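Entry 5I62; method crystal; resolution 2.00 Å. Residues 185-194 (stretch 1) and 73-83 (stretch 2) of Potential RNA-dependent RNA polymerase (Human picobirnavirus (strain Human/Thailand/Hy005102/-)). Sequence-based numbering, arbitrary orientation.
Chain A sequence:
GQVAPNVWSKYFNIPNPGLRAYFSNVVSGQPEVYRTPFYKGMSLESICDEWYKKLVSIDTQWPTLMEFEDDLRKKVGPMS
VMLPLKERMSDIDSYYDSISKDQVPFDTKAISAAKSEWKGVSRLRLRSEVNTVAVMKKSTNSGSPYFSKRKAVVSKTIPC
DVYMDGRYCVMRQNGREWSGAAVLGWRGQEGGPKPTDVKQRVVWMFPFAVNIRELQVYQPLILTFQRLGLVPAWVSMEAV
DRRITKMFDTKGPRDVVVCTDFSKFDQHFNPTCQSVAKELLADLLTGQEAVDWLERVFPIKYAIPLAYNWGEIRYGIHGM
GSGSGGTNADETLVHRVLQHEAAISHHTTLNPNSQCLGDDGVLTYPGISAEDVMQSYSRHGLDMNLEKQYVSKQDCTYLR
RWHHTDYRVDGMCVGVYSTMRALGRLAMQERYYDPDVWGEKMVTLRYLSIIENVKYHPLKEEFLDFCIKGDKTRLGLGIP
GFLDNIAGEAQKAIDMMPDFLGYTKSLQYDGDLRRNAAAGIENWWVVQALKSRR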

ATOM      1  N   GLY A 185      -3.132 -10.872   9.902  1.00 16.00           N
ATOM      2  CA  GLY A 185      -3.612 -11.137   8.565  1.00 16.22           C
ATOM      3  C   GLY A 185      -2.473 -11.379   7.579  1.00 18.86           C
ATOM      4  O   GLY A 185      -1.290 -11.381   7.920  1.00 17.57           O
ATOM      5  N   TRP A 186      -2.860 -11.580   6.325  1.00 15.15           N
ATOM      6  CA  TRP A 186      -1.915 -12.044   5.321  1.00 18.60           C
ATOM      7  C   TRP A 186      -2.289 -11.489   3.956  1.00 20.45           C
ATOM      8  O   TRP A 186      -3.465 -11.361   3.630  1.00 17.75           O
ATOM      9  CB  TRP A 186      -1.870 -13.577   5.283  1.00 18.37           C
ATOM     10  CG  TRP A 186      -0.995 -14.144   4.188  1.00 15.80           C
ATOM     11  CD1 TRP A 186       0.324 -14.473   4.286  1.00 18.96           C
ATOM     12  CD2 TRP A 186      -1.395 -14.475   2.855  1.00 17.35           C
ATOM     13  NE1 TRP A 186       0.778 -14.972   3.088  1.00 20.81           N
ATOM     14  CE2 TRP A 186      -0.260 -14.991   2.194  1.00 18.52           C
ATOM     15  CE3 TRP A 186      -2.603 -14.390   2.157  1.00 21.05           C
ATOM     16  CZ2 TRP A 186      -0.298 -15.418   0.868  1.00 18.26           C
ATOM     17  CZ3 TRP A 186      -2.640 -14.817   0.836  1.00 25.02           C
ATOM     18  CH2 TRP A 186      -1.497 -15.328   0.209  1.00 19.42           C
ATOM     19  N   ARG A 187      -1.265 -11.151   3.170  1.00 20.28           N
ATOM     20  CA  ARG A 187      -1.419 -10.874   1.748  1.00 21.80           C
ATOM     21  C   ARG A 187      -0.270 -11.527   1.001  1.00 21.23           C
ATOM     22  O   ARG A 187       0.875 -11.475   1.453  1.00 22.29           O
ATOM     23  CB  ARG A 187      -1.432  -9.371   1.418  1.00 26.23           C
ATOM     24  CG  ARG A 187      -2.603  -8.602   2.007  1.00 35.20           C
ATOM     25  CD  ARG A 187      -3.939  -9.105   1.477  1.00 38.56           C
ATOM     26  NE  ARG A 187      -4.051  -8.978   0.028  1.00 45.30           N
ATOM     27  CZ  ARG A 187      -4.372  -7.849  -0.595  1.00 53.34           C
ATOM     28  NH1 ARG A 187      -4.601  -6.744   0.111  1.00 52.23           N
ATOM     29  NH2 ARG A 187      -4.458  -7.821  -1.920  1.00 53.44           N
ATOM     30  N   GLY A 188      -0.575 -12.113  -0.147  1.00 20.17           N
ATOM     31  CA  GLY A 188       0.434 -12.719  -0.985  1.00 23.58           C
ATOM     32  C   GLY A 188       0.830 -11.776  -2.104  1.00 25.93           C
ATOM     33  O   GLY A 188      -0.003 -11.087  -2.681  1.00 28.05           O
ATOM     34  N   GLN A 189       2.117 -11.775  -2.419  1.00 20.69           N
ATOM     35  CA  GLN A 189       2.633 -10.957  -3.498  1.00 25.49           C
ATOM     36  C   GLN A 189       3.604 -11.792  -4.322  1.00 22.15           C
ATOM     37  O   GLN A 189       4.416 -12.542  -3.775  1.00 21.32           O
ATOM     38  CB  GLN A 189       3.303  -9.698  -2.934  1.00 27.38           C
ATOM     39  CG  GLN A 189       4.000  -8.835  -3.949  1.00 32.73           C
ATOM     40  CD  GLN A 189       4.419  -7.504  -3.355  1.00 44.83           C
ATOM     41  OE1 GLN A 189       3.680  -6.904  -2.567  1.00 52.63           O
ATOM     42  NE2 GLN A 189       5.609  -7.036  -3.719  1.00 45.71           N
ATOM     43  N   GLU A 190       3.501 -11.670  -5.639  1.00 19.63           N
ATOM     44  CA  GLU A 190       4.358 -12.458  -6.517  1.00 21.95           C
ATOM     45  C   GLU A 190       5.820 -12.103  -6.279  1.00 20.91           C
ATOM     46  O   GLU A 190       6.178 -10.929  -6.169  1.00 21.13           O
ATOM     47  CB  GLU A 190       3.970 -12.245  -7.982  1.00 21.23           C
ATOM     48  CG  GLU A 190       4.132 -10.817  -8.496  1.00 23.54           C
ATOM     49  CD  GLU A 190       2.876  -9.976  -8.306  1.00 31.31           C
ATOM     50  OE1 GLU A 190       2.340  -9.941  -7.173  1.00 29.92           O
ATOM     51  OE2 GLU A 190       2.416  -9.358  -9.295  1.00 28.00           O
ATOM     52  N   GLY A 191       6.664 -13.126  -6.169  1.00 20.58           N
ATOM     53  CA  GLY A 191       8.092 -12.912  -6.013  1.00 20.81           C
ATOM     54  C   GLY A 191       8.919 -13.891  -6.834  1.00 23.75           C
ATOM     55  O   GLY A 191      10.086 -14.141  -6.525  1.00 22.96           O
ATOM     56  N   GLY A 192       8.329 -14.453  -7.888  1.00 17.36           N
ATOM     57  CA  GLY A 192       9.005 -15.451  -8.682  1.00 19.23           C
ATOM     58  C   GLY A 192       8.065 -16.570  -9.101  1.00 20.73           C
ATOM     59  O   GLY A 192       6.943 -16.701  -8.595  1.00 18.05           O
ATOM     60  N   PRO A 193       8.511 -17.404 -10.047  1.00 20.67           N
ATOM     61  CA  PRO A 193       7.590 -18.359 -10.686  1.00 21.35           C
ATOM     62  C   PRO A 193       7.231 -19.567  -9.826  1.00 22.93           C
ATOM     63  O   PRO A 193       6.280 -20.270 -10.173  1.00 21.21           O
ATOM     64  CB  PRO A 193       8.353 -18.782 -11.951  1.00 21.54           C
ATOM     65  CG  PRO A 193       9.788 -18.689 -11.534  1.00 23.32           C
ATOM     66  CD  PRO A 193       9.850 -17.438 -10.663  1.00 23.17           C
ATOM     67  N   LYS A 194       7.945 -19.832  -8.724  1.00 19.49           N
ATOM     68  CA  LYS A 194       7.649 -21.026  -7.943  1.00 20.06           C
ATOM     69  C   LYS A 194       6.650 -20.738  -6.827  1.00 21.39           C
ATOM     70  O   LYS A 194       6.515 -19.602  -6.372  1.00 21.89           O
ATOM     71  CB  LYS A 194       8.927 -21.580  -7.339  1.00 24.08           C
ATOM     72  CG  LYS A 194       9.844 -22.205  -8.361  1.00 29.04           C
ATOM     73  CD  LYS A 194      11.264 -22.011  -7.964  1.00 32.98           C
ATOM     74  CE  LYS A 194      11.655 -23.001  -6.898  1.00 39.62           C
ATOM     75  NZ  LYS A 194      10.960 -22.710  -5.615  1.00 48.20           N
TER
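Stretch 2, residues 73-83: RKKVGPMSVML

Residues 185-189 of stretch 1 form a strand and the rest is loop or turn. Stretch 2 has no regular secondary structure across this contact; it leaves a type I turn (R73 to V76, closed by V76 N to R73 O, 3.2 Å) and runs roughly antiparallel to stretch 1, K75 lying near G192 and M79 near G188, though the register is uneven, since P193 CA lies 3.9 Å from G77 CA. One direct hydrogen bond joins the backbones, G192 N to K75 O at 2.9 Å. A water adds another link, accepting from G191 N and donating to P78 O and G192 O.

Glycines let the chains come this close. G188 CA lies 3.4 Å from M79 O, where a CB would clash with that oxygen. G77 CA is 3.3 Å from G192 O, and a CB there would strike this same oxygen; its backbone angles, like those of G192, by themselves call for glycine. P78 has no NH to offer, and its CD packs 3.3 Å from P193 O.

The CA-to-CB bond of W186 points toward stretch 2, and with chi1 t and chi2 92° its ring reaches the M79-M82 segment, W186 CZ2 lying 3.5 Å from V81 O and W186 CH2 3.5 Å from M79 O. M82, with all three chi angles t, extends over one face of the indole, CG 3.5 Å from the five-membered ring centroid and SD 4.2 Å from it, so a flexible, polarizable chain covers a flat surface. The CA-to-CB bond of E190 also points toward stretch 2, its CB 3.2 Å from K75 O; chi1 p and chi2 near -90° place E190 OE1 3.8 Å from M79 CE, the methyl end of a side chain with chi1 m, chi2 t and chi3 p, while OE2 is hydrogen-bonded elsewhere in the structure.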

ATOM      1  N   ARG A  73       9.341  -9.124 -14.972  1.00 21.61           N
ATOM      2  CA  ARG A  73       9.089 -10.476 -15.451  1.00 23.50           C
ATOM      3  C   ARG A  73       9.637 -11.527 -14.490  1.00 22.84           C
ATOM      4  O   ARG A  73       9.032 -12.593 -14.322  1.00 22.11           O
ATOM      5  CB  ARG A  73       9.701 -10.660 -16.836  1.00 23.14           C
ATOM      6  CG  ARG A  73       9.479 -12.045 -17.390  1.00 32.41           C
ATOM      7  CD  ARG A  73       9.886 -12.152 -18.840  1.00 37.17           C
ATOM      8  NE  ARG A  73       9.150 -13.238 -19.480  1.00 38.49           N
ATOM      9  CZ  ARG A  73       9.559 -13.885 -20.566  1.00 41.63           C
ATOM     10  NH1 ARG A  73      10.718 -13.567 -21.128  1.00 43.90           N
ATOM     11  NH2 ARG A  73       8.818 -14.860 -21.079  1.00 34.36           N
ATOM     12  N   LYS A  74      10.770 -11.241 -13.839  1.00 23.96           N
ATOM     13  CA  LYS A  74      11.365 -12.195 -12.915  1.00 21.09           C
ATOM     14  C   LYS A  74      10.514 -12.413 -11.668  1.00 21.73           C
ATOM     15  O   LYS A  74      10.742 -13.394 -10.960  1.00 22.08           O
ATOM     16  CB  LYS A  74      12.756 -11.737 -12.499  1.00 22.69           C
ATOM     17  CG  LYS A  74      13.708 -11.488 -13.651  1.00 29.00           C
ATOM     18  CD  LYS A  74      15.028 -10.962 -13.110  1.00 27.83           C
ATOM     19  CE  LYS A  74      16.060 -10.839 -14.203  1.00 36.65           C
ATOM     20  NZ  LYS A  74      17.192  -9.991 -13.729  1.00 37.67           N
ATOM     21  N   LYS A  75       9.560 -11.520 -11.368  1.00 20.59           N
ATOM     22  CA  LYS A  75       8.694 -11.681 -10.203  1.00 19.99           C
ATOM     23  C   LYS A  75       7.389 -12.396 -10.536  1.00 20.61           C
ATOM     24  O   LYS A  75       6.669 -12.803  -9.617  1.00 20.77           O
ATOM     25  CB  LYS A  75       8.366 -10.323  -9.564  1.00 19.76           C
ATOM     26  CG  LYS A  75       9.580  -9.478  -9.106  1.00 27.47           C
ATOM     27  CD  LYS A  75      10.372 -10.116  -7.973  1.00 32.91           C
ATOM     28  CE  LYS A  75      11.464  -9.151  -7.467  1.00 42.99           C
ATOM     29  NZ  LYS A  75      12.243  -9.678  -6.297  1.00 50.86           N
ATOM     30  N   VAL A  76       7.068 -12.533 -11.825  1.00 21.25           N
ATOM     31  CA  VAL A  76       5.820 -13.154 -12.241  1.00 21.33           C
ATOM     32  C   VAL A  76       5.727 -14.558 -11.664  1.00 18.95           C
ATOM     33  O   VAL A  76       6.698 -15.327 -11.691  1.00 17.96           O
ATOM     34  CB  VAL A  76       5.728 -13.143 -13.773  1.00 22.25           C
ATOM     35  CG1 VAL A  76       4.561 -13.975 -14.243  1.00 25.87           C
ATOM     36  CG2 VAL A  76       5.590 -11.698 -14.274  1.00 21.35           C
ATOM     37  N   GLY A  77       4.571 -14.883 -11.098  1.00 17.40           N
ATOM     38  CA  GLY A  77       4.344 -16.190 -10.531  1.00 19.35           C
ATOM     39  C   GLY A  77       3.135 -16.224  -9.615  1.00 17.87           C
ATOM     40  O   GLY A  77       2.297 -15.317  -9.607  1.00 20.66           O
ATOM     41  N   PRO A  78       3.036 -17.284  -8.812  1.00 18.34           N
ATOM     42  CA  PRO A  78       1.873 -17.437  -7.925  1.00 17.80           C
ATOM     43  C   PRO A  78       1.765 -16.293  -6.926  1.00 19.73           C
ATOM     44  O   PRO A  78       2.750 -15.624  -6.603  1.00 17.59           O
ATOM     45  CB  PRO A  78       2.140 -18.770  -7.213  1.00 19.16           C
ATOM     46  CG  PRO A  78       3.103 -19.522  -8.127  1.00 19.31           C
ATOM     47  CD  PRO A  78       3.956 -18.439  -8.753  1.00 16.90           C
ATOM     48  N   MET A  79       0.540 -16.073  -6.446  1.00 17.80           N
ATOM     49  CA  MET A  79       0.263 -15.129  -5.369  1.00 20.21           C
ATOM     50  C   MET A  79      -0.540 -15.720  -4.219  1.00 21.25           C
ATOM     51  O   MET A  79      -0.726 -15.042  -3.203  1.00 18.80           O
ATOM     52  CB  MET A  79      -0.515 -13.916  -5.894  1.00 26.22           C
ATOM     53  CG  MET A  79       0.083 -13.275  -7.101  1.00 30.30           C
ATOM     54  SD  MET A  79      -1.152 -12.268  -7.946  1.00 50.75           S
ATOM     55  CE  MET A  79      -1.329 -10.939  -6.762  1.00 38.77           C
ATOM     56  N   SER A  80      -1.028 -16.944  -4.342  1.00 19.43           N
ATOM     57  CA  SER A  80      -1.982 -17.470  -3.383  1.00 17.55           C
ATOM     58  C   SER A  80      -1.345 -18.301  -2.283  1.00 19.35           C
ATOM     59  O   SER A  80      -2.029 -18.645  -1.314  1.00 17.89           O
ATOM     60  CB  SER A  80      -3.016 -18.311  -4.118  1.00 18.55           C
ATOM     61  OG  SER A  80      -2.369 -19.406  -4.745  1.00 19.72           O
ATOM     62  N   VAL A  81      -0.079 -18.675  -2.427  1.00 16.10           N
ATOM     63  CA  VAL A  81       0.509 -19.637  -1.499  1.00 16.66           C
ATOM     64  C   VAL A  81       0.807 -18.921  -0.190  1.00 18.80           C
ATOM     65  O   VAL A  81       1.719 -18.091  -0.107  1.00 18.55           O
ATOM     66  CB  VAL A  81       1.759 -20.313  -2.076  1.00 19.31           C
ATOM     67  CG1 VAL A  81       2.365 -21.263  -1.047  1.00 18.85           C
ATOM     68  CG2 VAL A  81       1.409 -21.063  -3.357  1.00 16.64           C
ATOM     69  N   MET A  82       0.041 -19.257   0.833  1.00 17.85           N
ATOM     70  CA  MET A  82       0.181 -18.694   2.162  1.00 18.07           C
ATOM     71  C   MET A  82       0.846 -19.720   3.081  1.00 18.84           C
ATOM     72  O   MET A  82       0.307 -20.812   3.296  1.00 19.81           O
ATOM     73  CB  MET A  82      -1.201 -18.281   2.674  1.00 18.31           C
ATOM     74  CG  MET A  82      -1.240 -17.881   4.115  1.00 21.01           C
ATOM     75  SD  MET A  82      -2.963 -17.642   4.651  1.00 34.97           S
ATOM     76  CE  MET A  82      -2.662 -16.932   6.249  1.00 28.01           C
ATOM     77  N   LEU A  83       2.005 -19.371   3.629  1.00 17.87           N
ATOM     78  CA  LEU A  83       2.736 -20.305   4.460  1.00 18.37           C
ATOM     79  C   LEU A  83       2.038 -20.486   5.807  1.00 22.94           C
ATOM     80  O   LEU A  83       1.310 -19.601   6.261  1.00 18.24           O
ATOM     81  CB  LEU A  83       4.165 -19.826   4.680  1.00 23.62           C
ATOM     82  CG  LEU A  83       5.109 -19.723   3.472  1.00 25.57           C
ATOM     83  CD1 LEU A  83       6.489 -19.286   3.917  1.00 25.87           C
ATOM     84  CD2 LEU A  83       5.186 -21.049   2.730  1.00 26.72           C
TER
HETATM   85  O   HOH W   1       5.626 -15.784  -6.441  1.00 16.43           O